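Local structure of PHD finger protein 14 (Danio rerio, 7D86) at residues 163-168 with 184-189; 101-106 with 144-149; 30-35 with 62-67; 10-15 with 34-39. The protein binds histone H3, preferring the unmodified form, through its zinc-finger PZP domain, and represses PDGFRA expression. All blocks are in the same frame, centred on the assembly; numbering follows the deposited sequence.

Interaction 1 of 4, residues 163-168 with 184-189; sequences QREGLL and YCKQHA. With ZN (zinc ion), chain B.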
loop_
_atom_site.group_PDB
_atom_site.type_symbol
_atom_site.label_atom_id
_atom_site.label_comp_id
_atom_site.label_asym_id
_atom_site.label_seq_id
_atom_site.Cartn_x
_atom_site.Cartn_y
_atom_site.Cartn_z
ATOM N N GLN A 163 3.180 1.716 -6.323
ATOM C CA GLN A 163 2.623 0.369 -6.376
ATOM C C GLN A 163 2.082 0.072 -7.767
ATOM O O GLN A 163 2.281 -1.026 -8.304
ATOM C CB GLN A 163 1.515 0.206 -5.326
ATOM C CG GLN A 163 0.991 -1.222 -5.203
ATOM C CD GLN A 163 -0.240 -1.338 -4.316
ATOM O OE1 GLN A 163 -1.109 -0.465 -4.315
ATOM N NE2 GLN A 163 -0.316 -2.425 -3.556
ATOM N N ARG A 164 1.406 1.053 -8.365
ATOM C CA ARG A 164 0.811 0.881 -9.685
ATOM C C ARG A 164 1.876 0.615 -10.736
ATOM O O ARG A 164 1.650 -0.146 -11.684
ATOM C CB ARG A 164 -0.005 2.127 -10.040
ATOM C CG ARG A 164 -0.631 2.129 -11.411
ATOM C CD ARG A 164 -1.195 3.503 -11.760
ATOM N NE ARG A 164 -0.128 4.421 -12.153
ATOM C CZ ARG A 164 0.187 5.536 -11.502
ATOM N NH1 ARG A 164 -0.501 5.899 -10.429
ATOM N NH2 ARG A 164 1.183 6.298 -11.937
ATOM N N GLU A 165 3.036 1.234 -10.587
ATOM C CA GLU A 165 4.124 1.058 -11.544
ATOM C C GLU A 165 5.001 -0.155 -11.235
ATOM O O GLU A 165 6.014 -0.361 -11.925
ATOM C CB GLU A 165 4.977 2.329 -11.588
ATOM C CG GLU A 165 4.264 3.532 -12.193
ATOM C CD GLU A 165 3.964 3.346 -13.674
ATOM O OE1 GLU A 165 4.661 2.547 -14.336
ATOM O OE2 GLU A 165 3.024 3.993 -14.181
ATOM N N GLY A 166 4.639 -0.953 -10.232
ATOM C CA GLY A 166 5.378 -2.164 -9.922
ATOM C C GLY A 166 6.675 -1.917 -9.177
ATOM O O GLY A 166 7.619 -2.704 -9.303
ATOM N N LEU A 167 6.747 -0.844 -8.399
ATOM C CA LEU A 167 8.010 -0.382 -7.826
ATOM C C LEU A 167 8.195 -0.742 -6.354
ATOM O O LEU A 167 9.284 -0.528 -5.814
ATOM C CB LEU A 167 8.127 1.139 -7.995
ATOM C CG LEU A 167 8.003 1.634 -9.439
ATOM C CD1 LEU A 167 8.127 3.143 -9.488
ATOM C CD2 LEU A 167 9.075 0.984 -10.308
ATOM N N LEU A 168 7.173 -1.274 -5.687
ATOM C CA LEU A 168 7.260 -1.599 -4.268
ATOM C C LEU A 168 7.707 -3.042 -4.103
ATOM O O LEU A 168 7.180 -3.943 -4.763
ATOM C CB LEU A 168 5.915 -1.396 -3.566
ATOM C CG LEU A 168 5.249 -0.027 -3.680
ATOM C CD1 LEU A 168 3.956 -0.002 -2.869
ATOM C CD2 LEU A 168 6.208 1.074 -3.210
ATOM N N TYR A 184 12.028 1.277 -5.498
ATOM C CA TYR A 184 12.978 1.789 -6.479
ATOM C C TYR A 184 12.233 2.555 -7.559
ATOM O O TYR A 184 11.151 2.142 -7.993
ATOM C CB TYR A 184 13.774 0.667 -7.150
ATOM C CG TYR A 184 14.733 -0.100 -6.269
ATOM C CD1 TYR A 184 15.487 0.534 -5.292
ATOM C CD2 TYR A 184 14.893 -1.468 -6.434
ATOM C CE1 TYR A 184 16.377 -0.184 -4.495
ATOM C CE2 TYR A 184 15.766 -2.191 -5.657
ATOM C CZ TYR A 184 16.503 -1.548 -4.685
ATOM O OH TYR A 184 17.353 -2.292 -3.915
ATOM N N CYS A 185 12.822 3.654 -8.022
ATOM C CA CYS A 185 12.217 4.325 -9.162
ATOM C C CYS A 185 12.335 3.431 -10.398
ATOM O O CYS A 185 12.993 2.385 -10.379
ATOM C CB CYS A 185 12.887 5.675 -9.411
ATOM S SG CYS A 185 14.595 5.513 -9.999
ATOM N N LYS A 186 11.701 3.856 -11.492
ATOM C CA LYS A 186 11.729 3.046 -12.711
ATOM C C LYS A 186 13.151 2.836 -13.220
ATOM O O LYS A 186 13.463 1.781 -13.781
ATOM C CB LYS A 186 10.887 3.696 -13.805
ATOM C CG LYS A 186 9.396 3.777 -13.505
ATOM C CD LYS A 186 8.661 4.402 -14.678
ATOM C CE LYS A 186 7.216 4.714 -14.326
ATOM N NZ LYS A 186 6.497 5.367 -15.456
ATOM N N GLN A 187 14.022 3.824 -13.043
ATOM C CA GLN A 187 15.378 3.666 -13.562
ATOM C C GLN A 187 16.157 2.605 -12.793
ATOM O O GLN A 187 17.039 1.955 -13.364
ATOM C CB GLN A 187 16.119 4.999 -13.522
ATOM C CG GLN A 187 17.429 4.987 -14.286
ATOM C CD GLN A 187 18.158 6.314 -14.215
ATOM O OE1 GLN A 187 17.791 7.200 -13.440
ATOM N NE2 GLN A 187 19.197 6.458 -15.025
ATOM N N HIS A 188 15.827 2.386 -11.523
ATOM C CA HIS A 188 16.618 1.519 -10.662
ATOM C C HIS A 188 15.926 0.216 -10.292
ATOM O O HIS A 188 16.502 -0.585 -9.550
ATOM C CB HIS A 188 17.007 2.289 -9.394
ATOM C CG HIS A 188 17.902 3.462 -9.667
ATOM N ND1 HIS A 188 17.676 4.714 -9.136
ATOM C CD2 HIS A 188 19.020 3.572 -10.425
ATOM C CE1 HIS A 188 18.614 5.544 -9.552
ATOM N NE2 HIS A 188 19.446 4.876 -10.332
ATOM N N ALA A 189 14.721 -0.024 -10.792
ATOM C CA ALA A 189 13.940 -1.174 -10.367
ATOM C C ALA A 189 14.407 -2.453 -11.058
ATOM O O ALA A 189 14.996 -2.431 -12.136
ATOM C CB ALA A 189 12.462 -0.957 -10.666
HETATM ZN ZN ZN B . 16.093 5.673 -8.215
#
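Glu165 and Lys186 form a salt bridge, with OE1 of Glu165 3.5 Å from NZ of Lys186. OE1 also pairs with Arg194 of helix 191-204, and OE2 has a longer partner in Arg164 NH2, so the carboxylate sits among three positive groups. The lysine chain, extended beyond CG, approaches with its last carbon as well as its nitrogen: CE lies 3.4 Å from Glu165 OE1. An alanine in place of Glu165 would probably leave Lys186 and Arg194 without their shared counter-charge and set the lysine end free to swing. Further along, Tyr184 N donates weakly to Leu167 O at 3.3 Å. Leu167 follows Gly166, whose positive phi closes helix 159-164 in a Schellman motif. Leu167 CG stands anti to the carbonyl carbon (chi1 -56°), and the side chain lies against the carbonyl oxygen of Tyr184, with Leu167 CB 3.2 Å from that O. The CD2 methyl of Leu167 reaches the CB of Ala189 at 3.9 Å. In the same loop, Cys185 SG and His188 ND1 bind zinc together with Cys148 and Cys153. The attachment thus combines a partly exposed ion-pair network with one buried leucine set against a carbonyl, and its polar half is probably the more mobile.

Interaction 2 of 4, residues 101-106 with 144-149; sequences YVPGVA and VCISCD. With ZN (zinc ion), chain B.
Ile146 and Val102 carry a contact made of apolar packing, with no hydrogen bond between the two segments. CG2 of Ile146 presses against the backbone at the end of helix 96-101, 3.4 Å from Tyr101 O, and also meets Pro103 CD at 4.2 Å, the two side chains crossing at about a right angle. The other branch is put elsewhere by chi1 of 61°, which sets CG1 between the backbone N and the carbonyl carbon; CD1 at its end touches Tyr101 CB at 4.1 Å. Beside this, two valines meet methyl to methyl, Val102 CG1 to Val144 CG1 at 3.8 Å, each of those methyls anti to its own backbone N.

The polar bonds lead outward. The hydroxyl of Tyr101 is hydrogen-bonded to Ser169 O, and its ring meets that of Phe181 edge-to-face. Val159 of helix 159-164 packs on Tyr101, Val102 and Ile146 alike. As for metal, Cys148 SG binds zinc at 2.3 Å, farther along the chain from the packed residues. Strand 145-147, paired antiparallel with 156-158, belongs to the second PHD finger, and the chain after helix 96-101 to the C2HC pre-PHD finger; their apolar junction is that of an extended PHD module.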
loop_
_atom_site.group_PDB
_atom_site.type_symbol
_atom_site.label_atom_id
_atom_site.label_comp_id
_atom_site.label_asym_id
_atom_site.label_seq_id
_atom_site.Cartn_x
_atom_site.Cartn_y
_atom_site.Cartn_z
ATOM N N TYR A 101 5.084 1.717 3.933
ATOM C CA TYR A 101 6.215 2.315 3.238
ATOM C C TYR A 101 6.540 3.733 3.671
ATOM O O TYR A 101 7.678 4.163 3.486
ATOM C CB TYR A 101 5.985 2.288 1.716
ATOM C CG TYR A 101 6.176 0.918 1.128
ATOM C CD1 TYR A 101 5.132 -0.007 1.121
ATOM C CD2 TYR A 101 7.404 0.529 0.594
ATOM C CE1 TYR A 101 5.302 -1.273 0.597
ATOM C CE2 TYR A 101 7.578 -0.739 0.057
ATOM C CZ TYR A 101 6.523 -1.634 0.065
ATOM O OH TYR A 101 6.677 -2.897 -0.445
ATOM N N VAL A 102 5.588 4.473 4.232
ATOM C CA VAL A 102 5.885 5.820 4.712
ATOM C C VAL A 102 6.711 5.708 5.991
ATOM O O VAL A 102 6.283 5.058 6.957
ATOM C CB VAL A 102 4.602 6.643 4.926
ATOM C CG1 VAL A 102 4.937 7.995 5.563
ATOM C CG2 VAL A 102 3.870 6.850 3.597
ATOM N N PRO A 103 7.905 6.301 6.036
ATOM C CA PRO A 103 8.726 6.218 7.255
ATOM C C PRO A 103 8.017 6.791 8.475
ATOM O O PRO A 103 7.237 7.739 8.386
ATOM C CB PRO A 103 9.971 7.045 6.905
ATOM C CG PRO A 103 10.060 7.009 5.411
ATOM C CD PRO A 103 8.624 6.917 4.907
ATOM N N GLY A 104 8.318 6.215 9.634
ATOM C CA GLY A 104 7.802 6.713 10.891
ATOM C C GLY A 104 6.413 6.232 11.247
ATOM O O GLY A 104 5.877 6.643 12.284
ATOM N N VAL A 105 5.805 5.388 10.424
ATOM C CA VAL A 105 4.528 4.767 10.741
ATOM C C VAL A 105 4.809 3.423 11.405
ATOM O O VAL A 105 5.598 2.620 10.894
ATOM C CB VAL A 105 3.664 4.602 9.481
ATOM C CG1 VAL A 105 2.322 3.992 9.839
ATOM C CG2 VAL A 105 3.454 5.949 8.784
ATOM N N ALA A 106 4.188 3.184 12.558
ATOM C CA ALA A 106 4.315 1.894 13.235
ATOM C C ALA A 106 3.299 0.951 12.606
ATOM O O ALA A 106 2.162 0.823 13.066
ATOM C CB ALA A 106 4.105 2.035 14.737
ATOM N N VAL A 144 1.822 12.198 1.337
ATOM C CA VAL A 144 3.222 12.016 1.685
ATOM C C VAL A 144 3.865 11.138 0.622
ATOM O O VAL A 144 3.325 10.082 0.272
ATOM C CB VAL A 144 3.378 11.399 3.089
ATOM C CG1 VAL A 144 4.845 11.102 3.393
ATOM C CG2 VAL A 144 2.822 12.342 4.144
ATOM N N CYS A 145 4.995 11.587 0.088
ATOM C CA CYS A 145 5.748 10.796 -0.873
ATOM C C CYS A 145 6.837 10.006 -0.169
ATOM O O CYS A 145 7.343 10.412 0.882
ATOM C CB CYS A 145 6.388 11.688 -1.939
ATOM S SG CYS A 145 5.248 12.383 -3.138
ATOM N N ILE A 146 7.200 8.872 -0.769
ATOM C CA ILE A 146 8.412 8.146 -0.412
ATOM C C ILE A 146 9.404 8.359 -1.540
ATOM O O ILE A 146 9.052 8.905 -2.592
ATOM C CB ILE A 146 8.159 6.644 -0.196
ATOM C CG1 ILE A 146 7.629 6.028 -1.496
ATOM C CG2 ILE A 146 7.240 6.414 1.007
ATOM C CD1 ILE A 146 7.427 4.542 -1.429
ATOM N N SER A 147 10.631 7.896 -1.352
ATOM C CA SER A 147 11.657 8.066 -2.365
ATOM C C SER A 147 12.243 6.725 -2.766
ATOM O O SER A 147 12.075 5.713 -2.078
ATOM C CB SER A 147 12.780 8.976 -1.889
ATOM O OG SER A 147 13.832 8.985 -2.840
ATOM N N CYS A 148 12.956 6.743 -3.894
ATOM C CA CYS A 148 13.668 5.558 -4.346
ATOM C C CYS A 148 14.745 5.195 -3.334
ATOM O O CYS A 148 15.386 6.070 -2.743
ATOM C CB CYS A 148 14.289 5.806 -5.727
ATOM S SG CYS A 148 15.401 4.506 -6.328
ATOM N N ASP A 149 14.956 3.896 -3.141
ATOM C CA ASP A 149 15.884 3.414 -2.127
ATOM C C ASP A 149 17.238 2.997 -2.689
ATOM O O ASP A 149 18.071 2.482 -1.938
ATOM C CB ASP A 149 15.259 2.251 -1.361
ATOM C CG ASP A 149 14.215 2.717 -0.365
ATOM O OD1 ASP A 149 14.484 3.701 0.355
ATOM O OD2 ASP A 149 13.120 2.126 -0.329
HETATM ZN ZN ZN B . 16.093 5.673 -8.215
#

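Interaction 3 of 4, residues 30-35 with 62-67; sequences DNCGVT and WFCDAC. With ZN (zinc ion), chain F.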
loop_
_atom_site.group_PDB
_atom_site.type_symbol
_atom_site.label_atom_id
_atom_site.label_comp_id
_atom_site.label_asym_id
_atom_site.label_seq_id
_atom_site.Cartn_x
_atom_site.Cartn_y
_atom_site.Cartn_z
ATOM N N ASP A 30 -16.923 -8.824 0.877
ATOM C CA ASP A 30 -18.184 -9.123 0.216
ATOM C C ASP A 30 -18.944 -7.871 -0.198
ATOM O O ASP A 30 -19.862 -7.969 -1.020
ATOM C CB ASP A 30 -19.028 -10.014 1.121
ATOM C CG ASP A 30 -18.615 -11.468 1.033
ATOM O OD1 ASP A 30 -18.805 -12.072 -0.043
ATOM O OD2 ASP A 30 -18.069 -11.997 2.021
ATOM N N ASN A 31 -18.560 -6.702 0.311
ATOM C CA ASN A 31 -19.223 -5.458 -0.054
ATOM C C ASN A 31 -18.564 -4.783 -1.252
ATOM O O ASN A 31 -19.233 -4.494 -2.248
ATOM C CB ASN A 31 -19.247 -4.508 1.147
ATOM C CG ASN A 31 -20.206 -3.352 0.951
ATOM O OD1 ASN A 31 -21.417 -3.540 0.949
ATOM N ND2 ASN A 31 -19.668 -2.148 0.791
ATOM N N CYS A 32 -17.256 -4.522 -1.177
ATOM C CA CYS A 32 -16.561 -3.783 -2.225
ATOM C C CYS A 32 -15.707 -4.664 -3.132
ATOM O O CYS A 32 -15.219 -4.178 -4.157
ATOM C CB CYS A 32 -15.682 -2.685 -1.607
ATOM S SG CYS A 32 -14.247 -3.281 -0.673
ATOM N N GLY A 33 -15.497 -5.930 -2.780
ATOM C CA GLY A 33 -14.733 -6.830 -3.621
ATOM C C GLY A 33 -13.226 -6.756 -3.470
ATOM O O GLY A 33 -12.516 -7.470 -4.190
ATOM N N VAL A 34 -12.705 -5.925 -2.567
ATOM C CA VAL A 34 -11.257 -5.835 -2.414
ATOM C C VAL A 34 -10.718 -7.175 -1.931
ATOM O O VAL A 34 -11.392 -7.914 -1.199
ATOM C CB VAL A 34 -10.884 -4.687 -1.460
ATOM C CG1 VAL A 34 -11.181 -5.057 -0.006
ATOM C CG2 VAL A 34 -9.415 -4.296 -1.638
ATOM N N THR A 35 -9.504 -7.509 -2.357
ATOM C CA THR A 35 -8.890 -8.797 -2.065
ATOM C C THR A 35 -7.550 -8.578 -1.382
ATOM O O THR A 35 -6.783 -7.697 -1.778
ATOM C CB THR A 35 -8.693 -9.619 -3.343
ATOM O OG1 THR A 35 -8.021 -8.820 -4.321
ATOM C CG2 THR A 35 -10.036 -10.074 -3.903
ATOM N N TRP A 62 -17.520 -11.526 4.880
ATOM C CA TRP A 62 -16.472 -10.733 5.511
ATOM C C TRP A 62 -16.428 -9.347 4.886
ATOM O O TRP A 62 -16.483 -9.213 3.660
ATOM C CB TRP A 62 -15.103 -11.411 5.381
ATOM C CG TRP A 62 -13.982 -10.609 5.974
ATOM C CD1 TRP A 62 -13.653 -10.513 7.295
ATOM C CD2 TRP A 62 -13.044 -9.791 5.265
ATOM N NE1 TRP A 62 -12.572 -9.684 7.454
ATOM C CE2 TRP A 62 -12.175 -9.227 6.225
ATOM C CE3 TRP A 62 -12.855 -9.479 3.915
ATOM C CZ2 TRP A 62 -11.129 -8.370 5.877
ATOM C CZ3 TRP A 62 -11.813 -8.625 3.569
ATOM C CH2 TRP A 62 -10.963 -8.083 4.549
ATOM N N PHE A 63 -16.332 -8.325 5.729
ATOM C CA PHE A 63 -16.220 -6.945 5.283
ATOM C C PHE A 63 -14.845 -6.403 5.640
ATOM O O PHE A 63 -14.300 -6.718 6.703
ATOM C CB PHE A 63 -17.287 -6.051 5.923
ATOM C CG PHE A 63 -18.652 -6.203 5.330
ATOM C CD1 PHE A 63 -18.899 -7.129 4.330
ATOM C CD2 PHE A 63 -19.696 -5.407 5.771
ATOM C CE1 PHE A 63 -20.171 -7.262 3.790
ATOM C CE2 PHE A 63 -20.966 -5.536 5.235
ATOM C CZ PHE A 63 -21.201 -6.463 4.242
ATOM N N CYS A 64 -14.291 -5.584 4.752
ATOM C CA CYS A 64 -13.105 -4.832 5.118
ATOM C C CYS A 64 -13.478 -3.759 6.142
ATOM O O CYS A 64 -14.655 -3.457 6.375
ATOM C CB CYS A 64 -12.452 -4.210 3.883
ATOM S SG CYS A 64 -13.283 -2.740 3.229
ATOM N N ASP A 65 -12.452 -3.181 6.768
ATOM C CA ASP A 65 -12.692 -2.223 7.840
ATOM C C ASP A 65 -13.451 -1.000 7.347
ATOM O O ASP A 65 -14.303 -0.474 8.067
ATOM C CB ASP A 65 -11.366 -1.802 8.475
ATOM C CG ASP A 65 -10.740 -2.908 9.302
ATOM O OD1 ASP A 65 -11.310 -4.019 9.351
ATOM O OD2 ASP A 65 -9.681 -2.659 9.911
ATOM N N ALA A 66 -13.166 -0.535 6.131
ATOM C CA ALA A 66 -13.884 0.626 5.617
ATOM C C ALA A 66 -15.367 0.317 5.441
ATOM O O ALA A 66 -16.228 1.114 5.836
ATOM C CB ALA A 66 -13.265 1.082 4.296
ATOM N N CYS A 67 -15.686 -0.846 4.873
ATOM C CA CYS A 67 -17.090 -1.190 4.684
ATOM C C CYS A 67 -17.784 -1.476 6.013
ATOM O O CYS A 67 -18.984 -1.221 6.143
ATOM C CB CYS A 67 -17.208 -2.373 3.729
ATOM S SG CYS A 67 -16.646 -1.973 2.055
HETATM ZN ZN ZN F . -14.882 -3.461 1.507
#
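Asp30 and Trp62 join two loops of the first PHD finger beside its four-cysteine zinc site, where Cys32, Cys64 and Cys67 are completed by Cys29. The pair is bonded in both directions. Asp30 N donates to Trp62 O at 2.8 Å, while Trp62 N donates to Asp30 OD2 at 2.9 Å, using the anti lone pair of that oxygen. The first bond joins the two backbones; the second holds the carboxylate against Trp62 N, and the indole turns to pack on Ile27 of strand 26-28.

Asn31, next along, reaches over Phe63 and toward the metal. Its CB lies over one face of the Phe63 ring in a CH-pi contact, 4.1 Å from the centroid, whereas Asp30 CB comes to the edge of the same ring. Asn31 CG is anti to the backbone N (chi1 -166°), and the further turn at chi2 (70°) brings ND2 to within 3.3 Å of Cys67 SG, a weak hydrogen bond. That N-H may draw some charge from the zinc-bound sulfur.

The other thiolates are gripped from their own segments. Cys64 SG, at the N-cap of the short, weakly bonded helix 65-68, accepts from Cys67 N in a capping bond, and Cys64 CB touches Val34 CG1. Within 30-35, Val34 N donates to Cys32 SG, 3.6 Å away.

Interaction 4 of 4, residues 10-15 with 34-39; sequences LICCVC and VTVHEG. With ZN (zinc ion), chain E.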
loop_
_atom_site.group_PDB
_atom_site.type_symbol
_atom_site.label_atom_id
_atom_site.label_comp_id
_atom_site.label_asym_id
_atom_site.label_seq_id
_atom_site.Cartn_x
_atom_site.Cartn_y
_atom_site.Cartn_z
ATOM N N LEU A 10 -6.757 -15.192 -7.206
ATOM C CA LEU A 10 -6.996 -13.838 -6.730
ATOM C C LEU A 10 -5.659 -13.165 -6.415
ATOM O O LEU A 10 -4.629 -13.822 -6.261
ATOM C CB LEU A 10 -7.896 -13.841 -5.491
ATOM C CG LEU A 10 -9.348 -14.333 -5.635
ATOM C CD1 LEU A 10 -10.059 -14.320 -4.289
ATOM C CD2 LEU A 10 -10.117 -13.494 -6.639
ATOM N N ILE A 11 -5.683 -11.838 -6.328
ATOM C CA ILE A 11 -4.482 -11.049 -6.073
ATOM C C ILE A 11 -4.678 -10.238 -4.804
ATOM O O ILE A 11 -5.716 -9.595 -4.628
ATOM C CB ILE A 11 -4.150 -10.121 -7.254
ATOM C CG1 ILE A 11 -3.995 -10.946 -8.530
ATOM C CG2 ILE A 11 -2.881 -9.289 -6.953
ATOM C CD1 ILE A 11 -3.755 -10.127 -9.768
ATOM N N CYS A 12 -3.663 -10.245 -3.940
ATOM C CA CYS A 12 -3.638 -9.391 -2.759
ATOM C C CYS A 12 -3.338 -7.957 -3.176
ATOM O O CYS A 12 -2.317 -7.696 -3.819
ATOM C CB CYS A 12 -2.586 -9.879 -1.768
ATOM S SG CYS A 12 -2.428 -8.768 -0.357
ATOM N N CYS A 13 -4.211 -7.025 -2.802
ATOM C CA CYS A 13 -4.034 -5.632 -3.192
ATOM C C CYS A 13 -2.978 -4.914 -2.355
ATOM O O CYS A 13 -2.707 -3.734 -2.599
ATOM C CB CYS A 13 -5.363 -4.890 -3.090
ATOM S SG CYS A 13 -5.832 -4.555 -1.394
ATOM N N VAL A 14 -2.363 -5.582 -1.391
ATOM C CA VAL A 14 -1.301 -4.983 -0.587
ATOM C C VAL A 14 0.074 -5.327 -1.142
ATOM O O VAL A 14 0.869 -4.437 -1.442
ATOM C CB VAL A 14 -1.433 -5.418 0.889
ATOM C CG1 VAL A 14 -0.205 -4.945 1.701
ATOM C CG2 VAL A 14 -2.734 -4.867 1.481
ATOM N N CYS A 15 0.364 -6.619 -1.309
ATOM C CA CYS A 15 1.666 -7.063 -1.790
ATOM C C CYS A 15 1.678 -7.441 -3.266
ATOM O O CYS A 15 2.755 -7.727 -3.794
ATOM C CB CYS A 15 2.147 -8.260 -0.961
ATOM S SG CYS A 15 1.143 -9.757 -1.186
ATOM N N VAL A 34 -12.705 -5.925 -2.567
ATOM C CA VAL A 34 -11.257 -5.835 -2.414
ATOM C C VAL A 34 -10.718 -7.175 -1.931
ATOM O O VAL A 34 -11.392 -7.914 -1.199
ATOM C CB VAL A 34 -10.884 -4.687 -1.460
ATOM C CG1 VAL A 34 -11.181 -5.057 -0.006
ATOM C CG2 VAL A 34 -9.415 -4.296 -1.638
ATOM N N THR A 35 -9.504 -7.509 -2.357
ATOM C CA THR A 35 -8.890 -8.797 -2.065
ATOM C C THR A 35 -7.550 -8.578 -1.382
ATOM O O THR A 35 -6.783 -7.697 -1.778
ATOM C CB THR A 35 -8.693 -9.619 -3.343
ATOM O OG1 THR A 35 -8.021 -8.820 -4.321
ATOM C CG2 THR A 35 -10.036 -10.074 -3.903
ATOM N N VAL A 36 -7.269 -9.386 -0.360
ATOM C CA VAL A 36 -6.088 -9.178 0.471
ATOM C C VAL A 36 -5.736 -10.485 1.156
ATOM O O VAL A 36 -6.613 -11.293 1.485
ATOM C CB VAL A 36 -6.331 -8.034 1.490
ATOM C CG1 VAL A 36 -7.427 -8.420 2.491
ATOM C CG2 VAL A 36 -5.036 -7.662 2.210
ATOM N N HIS A 37 -4.429 -10.721 1.335
ATOM C CA HIS A 37 -3.962 -11.773 2.222
ATOM C C HIS A 37 -4.463 -11.510 3.634
ATOM O O HIS A 37 -4.437 -10.371 4.110
ATOM C CB HIS A 37 -2.426 -11.830 2.250
ATOM C CG HIS A 37 -1.797 -12.467 1.047
ATOM N ND1 HIS A 37 -0.885 -11.805 0.253
ATOM C CD2 HIS A 37 -1.902 -13.718 0.538
ATOM C CE1 HIS A 37 -0.475 -12.612 -0.710
ATOM N NE2 HIS A 37 -1.077 -13.779 -0.560
ATOM N N GLU A 38 -4.919 -12.572 4.303
ATOM C CA GLU A 38 -5.138 -12.503 5.744
ATOM C C GLU A 38 -3.934 -11.884 6.448
ATOM O O GLU A 38 -4.076 -10.955 7.253
ATOM C CB GLU A 38 -5.410 -13.901 6.303
ATOM C CG GLU A 38 -6.746 -14.501 5.924
ATOM C CD GLU A 38 -6.821 -15.980 6.258
ATOM O OE1 GLU A 38 -5.770 -16.653 6.218
ATOM O OE2 GLU A 38 -7.926 -16.470 6.564
ATOM N N GLY A 39 -2.735 -12.384 6.141
ATOM C CA GLY A 39 -1.522 -11.905 6.778
ATOM C C GLY A 39 -1.136 -10.493 6.397
ATOM O O GLY A 39 -0.357 -9.862 7.117
HETATM ZN ZN ZN E . -0.484 -9.794 0.431
#
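Cys12 and His37 meet at the first zinc ion of the PHD-type 1 finger, which is held by Cys12 SG, Cys15 SG and His37 ND1, with Cys40 as the fourth ligand. The imidazole is seated among the sulfurs: Cys15 SG lies in the ring plane at its edge, 3.2 Å from ND1, while Cys12 SG stands oblique to the ring. NE2 of His37 bonds to the carbonyl of Asn19, which together with the metal bond would limit rotation of the ring.

Hydrogen bonds to sulfur form a second group. Cys12 SG, anti to its backbone N (chi1 175°), accepts an almost straight bond from His37 N at 3.3 Å, another from Val14 N at 3.4 Å, and a weak one from Cys15 N. These N-H groups would probably temper the negative charge on the thiolate.

Bonds to oxygen tie the backbones. Cys13 N donates to Thr35 O at 2.8 Å. Thr35 OG1 donates to Ile11 O at 2.5 Å, so short that its exact length is doubtful.

Apolar contacts complete the interface. Val14 and Val36 lie side by side, pointing the same way, with their CG2 methyls 3.7 Å apart, and Cys13 SG rests on Val34 CG2 at 3.6 Å. Segment 10-15 thus packs against strand 35-37, which pairs antiparallel with 26-28; beyond that segment, Ile11 and Cys13 pack on helix 191-204, and Val14 on helix 96-101.

The four contacts fall into two pairs, each with zinc ligands among its residues. Interactions 3 and 4 share Val34 and Thr35 and belong to the first PHD finger; their centres are 11 Å apart, one at each of its two metal sites, and Trp62 CH2 touches Val36 CG1 at 4.1 Å. Interactions 1 and 2, with centres 14 Å apart, meet at a single zinc ion, to which Cys148 comes from interaction 2 and Cys185 and His188 from interaction 1. The pairs are joined where Gln163 NE2 reaches Cys13 O at 2.9 Å, a probable hydrogen bond between interactions 1 and 4. Interactions 1 and 3, about 27 Å apart by centres, lie on opposite sides of the chain's centre.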